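Protein kinase A regulatory subunit, putative (Trypanosoma cruzi, PDB 6HYI) probably regulates a protein kinase A catalytic subunit through two cyclic nucleotide-binding domains, and in this crystal binds the nucleoside inosine. Local coordinates at residues 190-195 / 246-251; 201-206 / 231-236; 208-213 / 252-257; 240-245 / 294-299. All coordinates share one frame; numbering follows the deposited sequence.

Interaction 1. Residues 190-195 / 246-251. With NOS (inosine), chain C.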
# COMPACT_ATOMS: atom_id res chain seq x y z
N GLU A 190 14.76 -18.77 -11.47
CA GLU A 190 13.66 -18.84 -10.53
C GLU A 190 12.46 -18.05 -11.04
O GLU A 190 12.61 -17.03 -11.71
CB GLU A 190 14.09 -18.34 -9.15
CG GLU A 190 14.99 -19.34 -8.44
CD GLU A 190 15.27 -18.96 -7.00
OE1 GLU A 190 15.41 -17.76 -6.70
OE2 GLU A 190 15.37 -19.89 -6.17
N TYR A 191 11.27 -18.57 -10.75
CA TYR A 191 10.03 -17.94 -11.17
C TYR A 191 9.59 -16.94 -10.11
O TYR A 191 9.44 -17.30 -8.93
CB TYR A 191 8.94 -19.00 -11.39
CG TYR A 191 9.02 -19.68 -12.74
CD1 TYR A 191 10.20 -20.29 -13.17
CD2 TYR A 191 7.91 -19.71 -13.59
CE1 TYR A 191 10.27 -20.91 -14.41
CE2 TYR A 191 7.97 -20.35 -14.82
CZ TYR A 191 9.16 -20.93 -15.23
OH TYR A 191 9.22 -21.55 -16.46
N ILE A 192 9.41 -15.70 -10.53
CA ILE A 192 8.85 -14.67 -9.66
C ILE A 192 7.34 -14.77 -9.64
O ILE A 192 6.71 -14.70 -8.58
CB ILE A 192 9.31 -13.30 -10.17
CG1 ILE A 192 10.84 -13.25 -10.16
CG2 ILE A 192 8.69 -12.16 -9.34
CD1 ILE A 192 11.41 -12.01 -10.81
N ILE A 193 6.74 -14.96 -10.81
CA ILE A 193 5.30 -15.17 -10.95
C ILE A 193 5.11 -16.40 -11.81
O ILE A 193 5.86 -16.61 -12.78
CB ILE A 193 4.64 -13.96 -11.63
CG1 ILE A 193 4.75 -12.74 -10.71
CG2 ILE A 193 3.18 -14.25 -11.97
CD1 ILE A 193 4.38 -11.43 -11.40
N HIS A 194 4.15 -17.24 -11.45
CA HIS A 194 3.74 -18.37 -12.26
C HIS A 194 2.41 -18.06 -12.92
O HIS A 194 1.52 -17.45 -12.32
CB HIS A 194 3.55 -19.64 -11.42
CG HIS A 194 4.82 -20.36 -11.11
ND1 HIS A 194 5.31 -21.37 -11.92
CD2 HIS A 194 5.70 -20.23 -10.09
CE1 HIS A 194 6.44 -21.83 -11.40
NE2 HIS A 194 6.70 -21.15 -10.30
N TYR A 195 2.29 -18.50 -14.17
CA TYR A 195 1.04 -18.43 -14.91
C TYR A 195 -0.08 -19.12 -14.15
O TYR A 195 0.10 -20.20 -13.57
CB TYR A 195 1.25 -19.13 -16.26
CG TYR A 195 0.02 -19.20 -17.11
CD1 TYR A 195 -0.89 -20.21 -16.93
CD2 TYR A 195 -0.23 -18.23 -18.07
CE1 TYR A 195 -2.03 -20.28 -17.69
CE2 TYR A 195 -1.39 -18.29 -18.84
CZ TYR A 195 -2.27 -19.32 -18.63
OH TYR A 195 -3.43 -19.43 -19.38
N ALA A 246 0.86 -14.87 -17.35
CA ALA A 246 2.21 -15.15 -17.81
C ALA A 246 3.03 -15.57 -16.61
O ALA A 246 2.71 -15.22 -15.47
CB ALA A 246 2.82 -13.91 -18.46
N ASP A 247 4.08 -16.34 -16.89
CA ASP A 247 5.16 -16.48 -15.93
C ASP A 247 6.08 -15.28 -16.04
O ASP A 247 6.20 -14.66 -17.10
CB ASP A 247 6.02 -17.69 -16.28
CG ASP A 247 5.23 -18.97 -16.38
OD1 ASP A 247 4.59 -19.36 -15.38
OD2 ASP A 247 5.26 -19.59 -17.46
N VAL A 248 6.75 -14.95 -14.94
CA VAL A 248 7.85 -14.00 -14.97
C VAL A 248 9.03 -14.69 -14.32
O VAL A 248 8.92 -15.14 -13.17
CB VAL A 248 7.52 -12.68 -14.25
CG1 VAL A 248 8.70 -11.75 -14.33
CG2 VAL A 248 6.28 -12.03 -14.88
N VAL A 249 10.11 -14.83 -15.07
CA VAL A 249 11.26 -15.65 -14.68
C VAL A 249 12.49 -14.76 -14.61
O VAL A 249 12.75 -13.98 -15.54
CB VAL A 249 11.48 -16.78 -15.71
CG1 VAL A 249 12.61 -17.69 -15.26
CG2 VAL A 249 10.18 -17.56 -15.90
N ALA A 250 13.27 -14.90 -13.55
CA ALA A 250 14.53 -14.17 -13.45
C ALA A 250 15.51 -14.70 -14.50
O ALA A 250 15.72 -15.91 -14.59
CB ALA A 250 15.12 -14.35 -12.05
N THR A 251 16.09 -13.80 -15.29
CA THR A 251 17.14 -14.22 -16.22
C THR A 251 18.54 -13.94 -15.70
O THR A 251 19.50 -14.51 -16.21
CB THR A 251 16.98 -13.54 -17.58
OG1 THR A 251 17.13 -12.13 -17.44
CG2 THR A 251 15.63 -13.84 -18.19
N9 NOS C . 2.64 -9.50 -18.40
C4 NOS C . 3.07 -8.79 -19.34
N3 NOS C . 4.05 -7.92 -19.49
C2 NOS C . 4.24 -7.35 -20.71
N1 NOS C . 3.44 -7.63 -21.77
C6 NOS C . 2.45 -8.49 -21.65
O6 NOS C . 1.76 -8.69 -22.62
C5 NOS C . 2.25 -9.08 -20.43
N7 NOS C . 1.32 -10.05 -19.93
C8 NOS C . 1.65 -10.23 -18.62
C5' NOS C . 1.61 -11.77 -14.87
O5' NOS C . 0.56 -11.90 -15.81
C4' NOS C . 2.41 -10.52 -15.12
O4' NOS C . 3.18 -10.65 -16.36
C1' NOS C . 3.16 -9.45 -17.04
C2' NOS C . 2.57 -8.40 -16.14
O2' NOS C . 3.55 -7.85 -15.27
C3' NOS C . 1.60 -9.25 -15.35
O3' NOS C . 1.16 -8.64 -14.15
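Y191 lies against V249 at the edge of the cyclic nucleotide-binding beta roll, where strands 191-193 and 247-250 pair antiparallel through a classic beta bulge. V249 CG2 stands almost centrally over one face of the Y191 ring, 3.5 Å from its centroid, a CH-pi contact. The same ring turns its edge to the D247 carboxylate, whose plane is tilted 70° to it, with Y191 CE2 3.4 Å from D247 CG. In the bulge, I192 and I193 both face V248: V248 O accepts from I192 N at 2.7 Å and from I193 N at 3.2 Å, the second along a carbonyl lone pair. The extra residue turns the chain, and I193 then runs alongside V248, the two side chains pointing the same way with I193 CD1 4.0 Å from V248 CG2. V248 CG2 also lies 3.7 Å from O4' of the inosine ribose. D247 uses both carboxylate oxygens, OD2 in a salt bridge to R215 and OD1 toward the backbone beyond the bulge. With CG beside its own backbone N (chi1 -55°), D247 receives the Y195 N-H on OD1, Y195 N to D247 OD1 2.7 Å, nearly straight at 172° but from above the carboxylate plane.

Interaction 2. Residues 201-206 / 231-236. With NOS (inosine), chain C.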
# COMPACT_ATOMS: atom_id res chain seq x y z
N TRP A 201 0.90 -10.14 -5.79
CA TRP A 201 2.17 -9.47 -5.54
C TRP A 201 2.57 -8.60 -6.72
O TRP A 201 2.62 -9.06 -7.86
CB TRP A 201 3.27 -10.50 -5.28
CG TRP A 201 3.04 -11.28 -4.03
CD1 TRP A 201 2.65 -12.58 -3.94
CD2 TRP A 201 3.17 -10.80 -2.69
NE1 TRP A 201 2.54 -12.95 -2.63
CE2 TRP A 201 2.85 -11.88 -1.83
CE3 TRP A 201 3.53 -9.57 -2.12
CZ2 TRP A 201 2.88 -11.76 -0.45
CZ3 TRP A 201 3.55 -9.45 -0.75
CH2 TRP A 201 3.23 -10.54 0.07
N LEU A 202 2.88 -7.34 -6.44
CA LEU A 202 3.46 -6.44 -7.43
C LEU A 202 4.93 -6.27 -7.10
O LEU A 202 5.28 -6.00 -5.95
CB LEU A 202 2.76 -5.08 -7.42
CG LEU A 202 3.23 -4.09 -8.49
CD1 LEU A 202 2.10 -3.17 -8.92
CD2 LEU A 202 4.40 -3.28 -8.00
N TYR A 203 5.80 -6.45 -8.09
CA TYR A 203 7.23 -6.38 -7.87
C TYR A 203 7.79 -5.21 -8.65
O TYR A 203 7.42 -5.01 -9.82
CB TYR A 203 7.93 -7.65 -8.36
CG TYR A 203 7.47 -8.91 -7.66
CD1 TYR A 203 6.34 -9.58 -8.11
CD2 TYR A 203 8.17 -9.43 -6.59
CE1 TYR A 203 5.91 -10.74 -7.48
CE2 TYR A 203 7.74 -10.58 -5.95
CZ TYR A 203 6.62 -11.24 -6.40
OH TYR A 203 6.19 -12.39 -5.77
N ILE A 204 8.67 -4.44 -8.02
CA ILE A 204 9.45 -3.42 -8.70
C ILE A 204 10.88 -3.91 -8.73
O ILE A 204 11.43 -4.30 -7.70
CB ILE A 204 9.36 -2.06 -7.99
CG1 ILE A 204 7.91 -1.67 -7.74
CG2 ILE A 204 10.06 -0.98 -8.84
CD1 ILE A 204 7.77 -0.39 -6.92
N ILE A 205 11.47 -3.94 -9.92
CA ILE A 205 12.79 -4.54 -10.09
C ILE A 205 13.83 -3.53 -9.63
O ILE A 205 13.97 -2.46 -10.22
CB ILE A 205 13.02 -4.98 -11.54
CG1 ILE A 205 11.98 -6.03 -11.94
CG2 ILE A 205 14.45 -5.51 -11.74
CD1 ILE A 205 11.99 -6.36 -13.43
N MET A 206 14.56 -3.86 -8.56
CA MET A 206 15.66 -3.02 -8.10
C MET A 206 16.95 -3.32 -8.83
O MET A 206 17.77 -2.42 -9.05
CB MET A 206 15.87 -3.21 -6.60
CG MET A 206 14.65 -2.80 -5.81
SD MET A 206 14.75 -2.92 -4.01
CE MET A 206 15.86 -1.57 -3.60
N ASP A 231 11.48 -1.33 -13.76
CA ASP A 231 10.21 -1.81 -14.29
C ASP A 231 9.40 -2.50 -13.19
O ASP A 231 9.92 -2.87 -12.13
CB ASP A 231 10.46 -2.79 -15.43
CG ASP A 231 10.94 -2.10 -16.71
OD1 ASP A 231 10.42 -1.01 -17.02
OD2 ASP A 231 11.83 -2.65 -17.40
N HIS A 232 8.11 -2.68 -13.46
CA HIS A 232 7.22 -3.36 -12.53
C HIS A 232 6.54 -4.53 -13.23
O HIS A 232 6.30 -4.49 -14.44
CB HIS A 232 6.15 -2.42 -12.01
CG HIS A 232 5.45 -1.68 -13.10
ND1 HIS A 232 4.38 -2.21 -13.80
CD2 HIS A 232 5.71 -0.48 -13.68
CE1 HIS A 232 3.98 -1.35 -14.72
NE2 HIS A 232 4.77 -0.29 -14.66
N ILE A 233 6.23 -5.56 -12.45
CA ILE A 233 5.45 -6.71 -12.91
C ILE A 233 4.43 -7.05 -11.84
O ILE A 233 4.64 -6.78 -10.65
CB ILE A 233 6.30 -7.95 -13.27
CG1 ILE A 233 7.11 -8.46 -12.08
CG2 ILE A 233 7.17 -7.67 -14.50
CD1 ILE A 233 8.55 -8.01 -12.08
N GLY A 234 3.31 -7.64 -12.27
CA GLY A 234 2.25 -8.07 -11.39
C GLY A 234 1.06 -7.14 -11.31
O GLY A 234 0.04 -7.51 -10.71
N GLU A 235 1.13 -5.96 -11.92
CA GLU A 235 0.03 -5.02 -11.76
C GLU A 235 -1.18 -5.39 -12.60
O GLU A 235 -2.29 -4.94 -12.27
CB GLU A 235 0.45 -3.60 -12.12
CG GLU A 235 0.57 -3.33 -13.62
CD GLU A 235 1.84 -3.92 -14.22
OE1 GLU A 235 2.73 -4.36 -13.44
OE2 GLU A 235 1.97 -3.93 -15.47
N LEU A 236 -1.02 -6.15 -13.68
CA LEU A 236 -2.15 -6.31 -14.59
C LEU A 236 -3.32 -7.00 -13.91
O LEU A 236 -4.49 -6.62 -14.10
CB LEU A 236 -1.73 -7.09 -15.84
CG LEU A 236 -0.63 -6.43 -16.67
CD1 LEU A 236 -0.35 -7.28 -17.88
CD2 LEU A 236 -1.03 -5.01 -17.09
N9 NOS C . 2.64 -9.50 -18.40
C4 NOS C . 3.07 -8.79 -19.34
N3 NOS C . 4.05 -7.92 -19.49
C2 NOS C . 4.24 -7.35 -20.71
N1 NOS C . 3.44 -7.63 -21.77
C6 NOS C . 2.45 -8.49 -21.65
O6 NOS C . 1.76 -8.69 -22.62
C5 NOS C . 2.25 -9.08 -20.43
N7 NOS C . 1.32 -10.05 -19.93
C8 NOS C . 1.65 -10.23 -18.62
C5' NOS C . 1.61 -11.77 -14.87
O5' NOS C . 0.56 -11.90 -15.81
C4' NOS C . 2.41 -10.52 -15.12
O4' NOS C . 3.18 -10.65 -16.36
C1' NOS C . 3.16 -9.45 -17.04
C2' NOS C . 2.57 -8.40 -16.14
O2' NOS C . 3.55 -7.85 -15.27
C3' NOS C . 1.60 -9.25 -15.35
O3' NOS C . 1.16 -8.64 -14.15
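The ribose end of the nucleoside pocket is built where strand 201-205 pairs antiparallel with 232-233 and the chain then turns into helix 235-240. Y203 and I233 form the hydrogen-bonded pair, with Y203 N to I233 O at 2.8 Å and a matching bond back, and I205 N to D231 O extends the register. On the face carrying Y203 and I233, the isoleucine takes an unusual shape: CG1 sits between the backbone N and the carbonyl carbon (chi1 60°), and I233 CD1 is brought over to Y203 CB at 3.8 Å. I205 meets the same methyl at about a right angle, I205 CG1 to I233 CD1 4.0 Å. Beyond the pair, L202 CD1 rests on E235 CB at 3.6 Å, tying the strand to the start of the helix. E235 is bent at chi2, and its OE1 accepts a hydrogen bond from H232 ND1 at 2.7 Å; E235 OE1 lies in the imidazole plane, while H232 ND1 sits well above the carboxylate plane. G234, at positive phi, turns its N-H to the sugar: G234 N bonds O2' of inosine at 3.0 Å and, weakly, O3', which also receives a weak bond from L236 N. A strand running through a glycine into a short helix, with backbone N-H groups on the ribose hydroxyls, is consistent with the phosphate-binding cassette of cyclic nucleotide-binding domains, occupied here by a nucleoside that has no phosphate.

Interaction 3. Residues 208-213 / 252-257. With NOS (inosine), chain C.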
# COMPACT_ATOMS: atom_id res chain seq x y z
N GLY A 208 18.53 -6.34 -11.94
CA GLY A 208 18.43 -7.57 -12.71
C GLY A 208 17.44 -7.46 -13.86
O GLY A 208 16.84 -6.41 -14.12
N THR A 209 17.28 -8.59 -14.54
CA THR A 209 16.43 -8.70 -15.71
C THR A 209 15.52 -9.91 -15.57
O THR A 209 15.92 -10.94 -15.01
CB THR A 209 17.29 -8.81 -16.99
OG1 THR A 209 18.07 -7.62 -17.13
CG2 THR A 209 16.42 -8.99 -18.24
N VAL A 210 14.28 -9.78 -16.04
CA VAL A 210 13.31 -10.86 -16.02
C VAL A 210 12.76 -11.03 -17.43
O VAL A 210 12.80 -10.12 -18.25
CB VAL A 210 12.13 -10.57 -15.06
CG1 VAL A 210 12.65 -10.33 -13.64
CG2 VAL A 210 11.32 -9.36 -15.55
N GLU A 211 12.21 -12.21 -17.68
CA GLU A 211 11.50 -12.50 -18.92
C GLU A 211 10.05 -12.83 -18.61
O GLU A 211 9.75 -13.54 -17.64
CB GLU A 211 12.18 -13.62 -19.73
CG GLU A 211 12.28 -14.97 -19.06
CD GLU A 211 13.00 -16.01 -19.94
OE1 GLU A 211 13.29 -17.12 -19.45
OE2 GLU A 211 13.27 -15.69 -21.11
N VAL A 212 9.15 -12.32 -19.43
CA VAL A 212 7.72 -12.60 -19.34
C VAL A 212 7.41 -13.71 -20.33
O VAL A 212 7.69 -13.58 -21.53
CB VAL A 212 6.89 -11.35 -19.65
CG1 VAL A 212 5.40 -11.66 -19.59
CG2 VAL A 212 7.26 -10.26 -18.66
N ILE A 213 6.82 -14.80 -19.84
CA ILE A 213 6.55 -15.99 -20.64
C ILE A 213 5.04 -16.23 -20.65
O ILE A 213 4.46 -16.65 -19.64
CB ILE A 213 7.31 -17.22 -20.12
CG1 ILE A 213 8.80 -16.89 -20.00
CG2 ILE A 213 7.08 -18.44 -21.05
CD1 ILE A 213 9.65 -18.03 -19.52
N THR A 252 18.66 -13.08 -14.70
CA THR A 252 19.87 -12.84 -13.95
C THR A 252 19.51 -12.97 -12.48
O THR A 252 18.36 -13.26 -12.12
CB THR A 252 20.37 -11.41 -14.20
OG1 THR A 252 19.40 -10.49 -13.68
CG2 THR A 252 20.54 -11.14 -15.67
N HIS A 253 20.47 -12.74 -11.60
CA HIS A 253 20.07 -12.50 -10.22
C HIS A 253 19.21 -11.26 -10.21
O HIS A 253 19.50 -10.27 -10.88
CB HIS A 253 21.29 -12.30 -9.31
CG HIS A 253 20.93 -12.12 -7.87
ND1 HIS A 253 21.02 -10.92 -7.21
CD2 HIS A 253 20.43 -13.00 -6.97
CE1 HIS A 253 20.62 -11.06 -5.96
NE2 HIS A 253 20.25 -12.32 -5.79
N VAL A 254 18.10 -11.32 -9.48
CA VAL A 254 17.14 -10.23 -9.46
C VAL A 254 16.86 -9.85 -8.01
O VAL A 254 16.69 -10.71 -7.15
CB VAL A 254 15.82 -10.62 -10.17
CG1 VAL A 254 14.75 -9.55 -9.90
CG2 VAL A 254 16.05 -10.79 -11.67
N ILE A 255 16.81 -8.55 -7.75
CA ILE A 255 16.36 -8.03 -6.47
C ILE A 255 15.09 -7.23 -6.74
O ILE A 255 15.07 -6.39 -7.64
CB ILE A 255 17.42 -7.14 -5.81
CG1 ILE A 255 18.73 -7.91 -5.67
CG2 ILE A 255 16.90 -6.63 -4.46
CD1 ILE A 255 19.86 -7.07 -5.02
N THR A 256 14.03 -7.54 -5.99
CA THR A 256 12.77 -6.82 -6.14
C THR A 256 12.37 -6.16 -4.83
O THR A 256 12.74 -6.59 -3.73
CB THR A 256 11.63 -7.75 -6.56
OG1 THR A 256 11.37 -8.69 -5.51
CG2 THR A 256 11.97 -8.49 -7.86
N ALA A 257 11.61 -5.08 -4.97
CA ALA A 257 10.75 -4.60 -3.90
C ALA A 257 9.35 -5.11 -4.20
O ALA A 257 8.91 -5.09 -5.35
CB ALA A 257 10.75 -3.08 -3.85
N9 NOS C . 2.64 -9.50 -18.40
C4 NOS C . 3.07 -8.79 -19.34
N3 NOS C . 4.05 -7.92 -19.49
C2 NOS C . 4.24 -7.35 -20.71
N1 NOS C . 3.44 -7.63 -21.77
C6 NOS C . 2.45 -8.49 -21.65
O6 NOS C . 1.76 -8.69 -22.62
C5 NOS C . 2.25 -9.08 -20.43
N7 NOS C . 1.32 -10.05 -19.93
C8 NOS C . 1.65 -10.23 -18.62
C5' NOS C . 1.61 -11.77 -14.87
O5' NOS C . 0.56 -11.90 -15.81
C4' NOS C . 2.41 -10.52 -15.12
O4' NOS C . 3.18 -10.65 -16.36
C1' NOS C . 3.16 -9.45 -17.04
C2' NOS C . 2.57 -8.40 -16.14
O2' NOS C . 3.55 -7.85 -15.27
C3' NOS C . 1.60 -9.25 -15.35
O3' NOS C . 1.16 -8.64 -14.15
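T252 and T209 join the turns that lead into strands 254-260 and 210-215 by polar contacts, the stronger of them from backbone to side chain. T252 OG1 accepts the T209 N-H, 3.0 Å from T209 N, and donates a hydrogen bond to H253 O at 2.8 Å, approaching from above that carbonyl plane. Its torsion, with OG1 held between the backbone N and the carbonyl carbon (chi1 65°), lets one hydroxyl serve both partners. A weak bond from T252 N to T209 O, 3.5 Å long, closes the pairing. Close carbon-oxygen contacts come next: G208 CA approaches H253 O at 3.4 Å and T252 OG1 at 3.2 Å, an approach that leaves no room for a beta carbon on the glycine, and V254 CG2 lies 3.3 Å from T209 O. The apolar part is V254 CG2 against V210 CG1 at 4.0 Å, the two valines crossing at about a right angle. This joins two sheets of the beta roll at a corner. Strand 210-215 runs off between 247-250 and 221-227, carrying V212 CG1 to within 3.7 Å of inosine N9, while 254-260 continues between 181-186 and 201-205; on the 221-227 side, T228 OG1 bonds to both G208 O and T209 OG1.

Interaction 4. Residues 240-245 / 294-299. With NOS (inosine), chain C.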
# COMPACT_ATOMS: atom_id res chain seq x y z
N ASN A 240 -7.19 -5.41 -13.52
CA ASN A 240 -8.28 -5.99 -14.30
C ASN A 240 -8.88 -7.23 -13.66
O ASN A 240 -9.73 -7.89 -14.28
CB ASN A 240 -7.83 -6.21 -15.74
CG ASN A 240 -7.57 -4.90 -16.46
OD1 ASN A 240 -8.31 -3.93 -16.26
ND2 ASN A 240 -6.53 -4.85 -17.28
N ASN A 241 -8.48 -7.56 -12.43
CA ASN A 241 -9.16 -8.56 -11.61
C ASN A 241 -9.20 -9.93 -12.29
O ASN A 241 -10.26 -10.51 -12.53
CB ASN A 241 -10.57 -8.09 -11.22
CG ASN A 241 -10.54 -6.94 -10.24
OD1 ASN A 241 -9.75 -6.91 -9.30
ND2 ASN A 241 -11.42 -5.97 -10.47
N HIS A 242 -8.02 -10.46 -12.58
CA HIS A 242 -7.94 -11.80 -13.16
C HIS A 242 -6.68 -12.47 -12.63
O HIS A 242 -5.80 -11.84 -12.04
CB HIS A 242 -7.96 -11.75 -14.70
CG HIS A 242 -6.87 -10.92 -15.29
ND1 HIS A 242 -5.55 -11.31 -15.29
CD2 HIS A 242 -6.91 -9.69 -15.87
CE1 HIS A 242 -4.82 -10.36 -15.85
NE2 HIS A 242 -5.62 -9.37 -16.21
N ARG A 243 -6.61 -13.78 -12.85
CA ARG A 243 -5.45 -14.56 -12.48
C ARG A 243 -4.30 -14.26 -13.44
O ARG A 243 -4.48 -13.69 -14.51
CB ARG A 243 -5.80 -16.04 -12.47
CG ARG A 243 -6.87 -16.37 -11.44
CD ARG A 243 -7.19 -17.86 -11.42
NE ARG A 243 -6.17 -18.68 -10.75
CZ ARG A 243 -6.14 -18.92 -9.44
NH1 ARG A 243 -7.02 -18.37 -8.62
NH2 ARG A 243 -5.19 -19.70 -8.94
N THR A 244 -3.08 -14.63 -13.03
CA THR A 244 -1.94 -14.25 -13.83
C THR A 244 -1.97 -14.95 -15.18
O THR A 244 -2.41 -16.10 -15.31
CB THR A 244 -0.62 -14.57 -13.13
OG1 THR A 244 -0.55 -15.98 -12.91
CG2 THR A 244 -0.52 -13.84 -11.79
N VAL A 245 -1.49 -14.23 -16.19
CA VAL A 245 -1.55 -14.68 -17.57
C VAL A 245 -0.17 -14.88 -18.17
O VAL A 245 -0.04 -15.07 -19.38
CB VAL A 245 -2.42 -13.75 -18.44
CG1 VAL A 245 -3.87 -13.71 -17.89
CG2 VAL A 245 -1.83 -12.37 -18.50
N GLY A 294 -10.66 -13.46 -24.04
CA GLY A 294 -11.29 -13.97 -22.83
C GLY A 294 -10.52 -15.10 -22.16
O GLY A 294 -11.14 -15.98 -21.56
N ALA A 295 -9.19 -15.07 -22.22
CA ALA A 295 -8.37 -16.22 -21.85
C ALA A 295 -7.99 -16.27 -20.38
O ALA A 295 -7.15 -17.11 -20.00
CB ALA A 295 -7.13 -16.28 -22.74
N ALA A 296 -8.59 -15.45 -19.53
CA ALA A 296 -8.23 -15.42 -18.12
C ALA A 296 -9.50 -15.42 -17.28
O ALA A 296 -10.55 -14.92 -17.71
CB ALA A 296 -7.41 -14.18 -17.78
N GLN A 297 -9.41 -15.98 -16.08
CA GLN A 297 -10.56 -16.01 -15.20
C GLN A 297 -10.40 -15.00 -14.08
O GLN A 297 -9.30 -14.53 -13.79
CB GLN A 297 -10.84 -17.41 -14.63
CG GLN A 297 -9.96 -17.78 -13.46
CD GLN A 297 -10.21 -19.19 -12.94
OE1 GLN A 297 -9.38 -20.09 -13.13
NE2 GLN A 297 -11.31 -19.39 -12.27
N PRO A 298 -11.51 -14.63 -13.44
CA PRO A 298 -11.46 -13.56 -12.44
C PRO A 298 -10.62 -13.90 -11.23
O PRO A 298 -10.37 -15.07 -10.90
CB PRO A 298 -12.93 -13.40 -12.03
CG PRO A 298 -13.70 -13.88 -13.23
CD PRO A 298 -12.89 -15.04 -13.74
N SER A 299 -10.19 -12.83 -10.56
CA SER A 299 -9.51 -12.89 -9.27
C SER A 299 -9.63 -11.49 -8.67
O SER A 299 -9.30 -10.51 -9.33
CB SER A 299 -8.03 -13.21 -9.49
OG SER A 299 -7.27 -12.93 -8.32
N9 NOS C . 2.64 -9.50 -18.40
C4 NOS C . 3.07 -8.79 -19.34
N3 NOS C . 4.05 -7.92 -19.49
C2 NOS C . 4.24 -7.35 -20.71
N1 NOS C . 3.44 -7.63 -21.77
C6 NOS C . 2.45 -8.49 -21.65
O6 NOS C . 1.76 -8.69 -22.62
C5 NOS C . 2.25 -9.08 -20.43
N7 NOS C . 1.32 -10.05 -19.93
C8 NOS C . 1.65 -10.23 -18.62
C5' NOS C . 1.61 -11.77 -14.87
O5' NOS C . 0.56 -11.90 -15.81
C4' NOS C . 2.41 -10.52 -15.12
O4' NOS C . 3.18 -10.65 -16.36
C1' NOS C . 3.16 -9.45 -17.04
C2' NOS C . 2.57 -8.40 -16.14
O2' NOS C . 3.55 -7.85 -15.27
C3' NOS C . 1.60 -9.25 -15.35
O3' NOS C . 1.16 -8.64 -14.15
O HOH W 1 -9.19 -16.64 -8.89
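R243 lays its aliphatic stem alongside Q297, the two side chains pointing the same way with R243 CD 3.4 Å from Q297 CG. A bend at chi3 (76°) turns the guanidinium off that line, its plane 55° from the glutamine amide; NE bonds to G196 O, and a water in the guanidinium plane links NH1 to P298 O. At the backbone, R243 N donates to Q297 O at 2.9 Å. S299 N in turn reaches N241 O at 3.0 Å, from well above the carbonyl plane. These two bonds flank H242, whose CA comes within 4.0 Å of P298 CA in a single bridge. The C-terminal tail beyond helix 285-293, which leaves that helix through a Schellman motif at G294, is thereby bound to the loop following helix 235-240 in the cyclic nucleotide-binding domain. H242 is fixed at both imidazole nitrogens: H242 ND1 bonds R243 O at 2.7 Å, in the ring plane and nearly straight (172°), and NE2 bonds Y287 OH. A296 CB touches V245 CG1 at 3.6 Å. From the same valine, V245 N bonds O5' of inosine at 3.1 Å.

All four pairs of segments touch one inosine in the second cyclic nucleotide-binding domain. Interactions 1 and 3 have centres about 8 Å apart and share a sheet, in which strand 247-250 lies beside 210-215. Interaction 2, about 10 Å between centres from interaction 3, shares with it the other sheet, where 201-205 neighbours 254-260. Along the chain, interaction 2 is nested within the loop closed by interaction 1, whereas the segments of interactions 1 and 3 alternate. Interaction 4, with its centre about 17 Å from those of 1 and 2, adds the C-terminal tail. Segments remote in sequence thus converge on the ligand, with 231-236 at its 2' and 3' hydroxyls and 240-245 at O5'.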